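Long-range contact in putative nucleotide-diphospho-sugar transferase (Desulfovibrio desulfuricans subsp. desulfuricans, PDB 3CGX), which probably transfers a sugar from a nucleotide-diphospho-sugar donor to an acceptor that is not known: residues A[3-8]-A[103-108]. Residues are numbered along the deposited sequence; the frame is centred on the assembly and turned at random.
Sequences SESCIL and YDRVVL
With SG of Cys6 anti to its backbone N (chi1 -166°) and CG of Tyr103 anti to its carbonyl carbon (chi1 -68°), the sulfur comes over one face of the phenol ring. The contact joins two neighbouring parallel strands, 5-11 and 105-109, inside the mixed sheet of a Rossmann-like GT-A fold. Cys6 CB sits 3.4 Å from the Tyr103 ring centroid, a CH-pi contact, while SG adds a sulfur-aromatic one; so small a residue lets the broad ring lie close. Tyrosine also brings a hydroxyl, which bonds Asp53 OD2 on strand 53-58, flanking strand 5-11 on its other side. Cys6 N and O bond Arg105 O and Val107 N, and Leu8 N donates almost straight (174°) to Val107 O. On the face with Cys6, Leu8 CD1 packs 3.7 Å from Val106 CG1, against Ala94 and Phe99 of helix 87-100; Ile7 and Val107, beta-branched as suits extended strands, lie side by side on the other, against Leu125. Arg105, long and bent at chi3, salt-bridges Glu4 OE1 through NH2 (3.1 Å); its NE weakly hydrogen-bonds salt-bridged Asp104 OD2, and NH1 bonds Leu125 O. Small Ser5 places OG 3.3 Å above the Arg105 guanidinium plane, over its centre.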
ATOM      1  N   SER A   3      -7.152  -5.937  18.520  1.00 40.46           N
ATOM      2  CA  SER A   3      -7.330  -7.083  17.656  1.00 35.69           C
ATOM      3  C   SER A   3      -6.095  -8.010  17.710  1.00 32.42           C
ATOM      4  O   SER A   3      -5.058  -7.601  18.172  1.00 30.64           O
ATOM      5  CB  SER A   3      -7.554  -6.574  16.222  1.00 36.56           C
ATOM      6  OG  SER A   3      -7.680  -7.665  15.337  1.00 39.16           O
ATOM      7  N   GLU A   4      -6.220  -9.260  17.252  1.00 29.97           N
ATOM      8  CA  GLU A   4      -5.053 -10.125  17.060  1.00 30.61           C
ATOM      9  C   GLU A   4      -4.277  -9.760  15.807  1.00 26.52           C
ATOM     10  O   GLU A   4      -3.117 -10.140  15.649  1.00 24.74           O
ATOM     11  CB  GLU A   4      -5.468 -11.587  16.879  1.00 35.31           C
ATOM     12  CG  GLU A   4      -6.153 -12.215  18.078  1.00 39.64           C
ATOM     13  CD  GLU A   4      -6.561 -13.648  17.781  1.00 54.88           C
ATOM     14  OE1 GLU A   4      -6.117 -14.189  16.730  1.00 58.03           O
ATOM     15  OE2 GLU A   4      -7.322 -14.226  18.592  1.00 54.50           O
ATOM     16  N   SER A   5      -4.939  -9.015  14.926  1.00 23.92           N
ATOM     17  CA  SER A   5      -4.415  -8.662  13.603  1.00 24.68           C
ATOM     18  C   SER A   5      -4.223  -7.173  13.471  1.00 23.48           C
ATOM     19  O   SER A   5      -5.014  -6.390  13.986  1.00 22.30           O
ATOM     20  CB  SER A   5      -5.405  -9.071  12.513  1.00 23.38           C
ATOM     21  OG  SER A   5      -5.401 -10.465  12.322  1.00 31.42           O
ATOM     22  N   CYS A   6      -3.190  -6.798  12.750  1.00 22.41           N
ATOM     23  CA  CYS A   6      -2.942  -5.395  12.468  1.00 23.01           C
ATOM     24  C   CYS A   6      -2.590  -5.171  10.996  1.00 22.61           C
ATOM     25  O   CYS A   6      -1.887  -5.968  10.385  1.00 27.44           O
ATOM     26  CB  CYS A   6      -1.813  -4.839  13.361  1.00 26.66           C
ATOM     27  SG  CYS A   6      -1.794  -2.989  13.301  1.00 37.18           S
ATOM     28  N   ILE A   7      -3.135  -4.097  10.437  1.00 20.56           N
ATOM     29  CA  ILE A   7      -2.816  -3.644   9.070  1.00 20.00           C
ATOM     30  C   ILE A   7      -1.989  -2.373   9.153  1.00 20.90           C
ATOM     31  O   ILE A   7      -2.400  -1.396   9.794  1.00 23.51           O
ATOM     32  CB  ILE A   7      -4.056  -3.324   8.219  1.00 19.00           C
ATOM     33  CG1 ILE A   7      -4.980  -4.537   8.064  1.00 20.15           C
ATOM     34  CG2 ILE A   7      -3.648  -2.748   6.865  1.00 19.33           C
ATOM     35  CD1 ILE A   7      -6.452  -4.105   7.765  1.00 23.86           C
ATOM     36  N   LEU A   8      -0.786  -2.428   8.592  1.00 19.53           N
ATOM     37  CA  LEU A   8       0.078  -1.259   8.486  1.00 20.50           C
ATOM     38  C   LEU A   8      -0.038  -0.723   7.070  1.00 21.55           C
ATOM     39  O   LEU A   8       0.338  -1.388   6.093  1.00 23.49           O
ATOM     40  CB  LEU A   8       1.513  -1.592   8.793  1.00 19.01           C
ATOM     41  CG  LEU A   8       1.779  -2.355  10.079  1.00 20.75           C
ATOM     42  CD1 LEU A   8       3.266  -2.781  10.204  1.00 20.12           C
ATOM     43  CD2 LEU A   8       1.261  -1.547  11.302  1.00 22.93           C
ATOM     44  N   TYR A 103       0.573  -7.799  18.549  1.00 26.49           N
ATOM     45  CA  TYR A 103      -0.223  -8.408  17.460  1.00 24.53           C
ATOM     46  C   TYR A 103       0.329  -9.771  17.090  1.00 24.53           C
ATOM     47  O   TYR A 103       1.536 -10.008  17.166  1.00 27.66           O
ATOM     48  CB  TYR A 103      -0.301  -7.485  16.215  1.00 21.97           C
ATOM     49  CG  TYR A 103      -1.091  -6.255  16.487  1.00 21.13           C
ATOM     50  CD1 TYR A 103      -2.483  -6.309  16.530  1.00 22.31           C
ATOM     51  CD2 TYR A 103      -0.482  -5.031  16.739  1.00 21.17           C
ATOM     52  CE1 TYR A 103      -3.242  -5.191  16.772  1.00 21.53           C
ATOM     53  CE2 TYR A 103      -1.263  -3.878  17.016  1.00 24.57           C
ATOM     54  CZ  TYR A 103      -2.639  -3.978  17.026  1.00 26.57           C
ATOM     55  OH  TYR A 103      -3.459  -2.883  17.267  1.00 28.68           O
ATOM     56  N   ASP A 104      -0.566 -10.672  16.713  1.00 25.25           N
ATOM     57  CA  ASP A 104      -0.206 -12.014  16.287  1.00 26.59           C
ATOM     58  C   ASP A 104       0.089 -12.084  14.797  1.00 24.35           C
ATOM     59  O   ASP A 104       0.896 -12.889  14.339  1.00 27.36           O
ATOM     60  CB  ASP A 104      -1.346 -12.986  16.568  1.00 29.22           C
ATOM     61  CG  ASP A 104      -1.018 -14.420  16.101  1.00 41.79           C
ATOM     62  OD1 ASP A 104       0.023 -14.961  16.546  1.00 50.30           O
ATOM     63  OD2 ASP A 104      -1.800 -14.999  15.290  1.00 58.74           O
ATOM     64  N   ARG A 105      -0.665 -11.314  14.049  1.00 24.64           N
ATOM     65  CA  ARG A 105      -0.580 -11.327  12.602  1.00 24.00           C
ATOM     66  C   ARG A 105      -0.628  -9.900  12.097  1.00 22.92           C
ATOM     67  O   ARG A 105      -1.492  -9.129  12.473  1.00 23.53           O
ATOM     68  CB  ARG A 105      -1.753 -12.094  11.995  1.00 24.86           C
ATOM     69  CG  ARG A 105      -1.754 -13.624  12.244  1.00 26.58           C
ATOM     70  CD  ARG A 105      -3.078 -14.191  11.793  1.00 30.58           C
ATOM     71  NE  ARG A 105      -4.085 -14.031  12.833  1.00 34.51           N
ATOM     72  CZ  ARG A 105      -5.371 -13.808  12.632  1.00 37.04           C
ATOM     73  NH1 ARG A 105      -5.854 -13.700  11.407  1.00 35.35           N
ATOM     74  NH2 ARG A 105      -6.178 -13.685  13.680  1.00 35.14           N
ATOM     75  N   VAL A 106       0.311  -9.589  11.210  1.00 22.08           N
ATOM     76  CA  VAL A 106       0.467  -8.260  10.696  1.00 22.42           C
ATOM     77  C   VAL A 106       0.702  -8.255   9.199  1.00 21.36           C
ATOM     78  O   VAL A 106       1.512  -9.002   8.695  1.00 21.48           O
ATOM     79  CB  VAL A 106       1.678  -7.541  11.393  1.00 22.35           C
ATOM     80  CG1 VAL A 106       1.864  -6.134  10.842  1.00 20.79           C
ATOM     81  CG2 VAL A 106       1.497  -7.527  12.908  1.00 21.68           C
ATOM     82  N   VAL A 107      -0.058  -7.413   8.499  1.00 21.48           N
ATOM     83  CA  VAL A 107       0.177  -7.183   7.073  1.00 21.02           C
ATOM     84  C   VAL A 107       0.520  -5.708   6.850  1.00 22.05           C
ATOM     85  O   VAL A 107      -0.036  -4.804   7.480  1.00 24.58           O
ATOM     86  CB  VAL A 107      -1.013  -7.658   6.133  1.00 23.09           C
ATOM     87  CG1 VAL A 107      -1.300  -9.195   6.314  1.00 22.57           C
ATOM     88  CG2 VAL A 107      -2.212  -6.877   6.390  1.00 28.97           C
ATOM     89  N   LEU A 108       1.490  -5.485   5.978  1.00 21.81           N
ATOM     90  CA  LEU A 108       1.906  -4.135   5.612  1.00 25.25           C
ATOM     91  C   LEU A 108       1.654  -3.965   4.106  1.00 22.94           C
ATOM     92  O   LEU A 108       2.053  -4.777   3.292  1.00 24.06           O
ATOM     93  CB  LEU A 108       3.372  -3.913   6.019  1.00 25.04           C
ATOM     94  CG  LEU A 108       4.069  -2.557   5.829  1.00 24.36           C
ATOM     95  CD1 LEU A 108       5.370  -2.517   6.692  1.00 21.43           C
ATOM     96  CD2 LEU A 108       4.373  -2.308   4.381  1.00 20.90           C
TER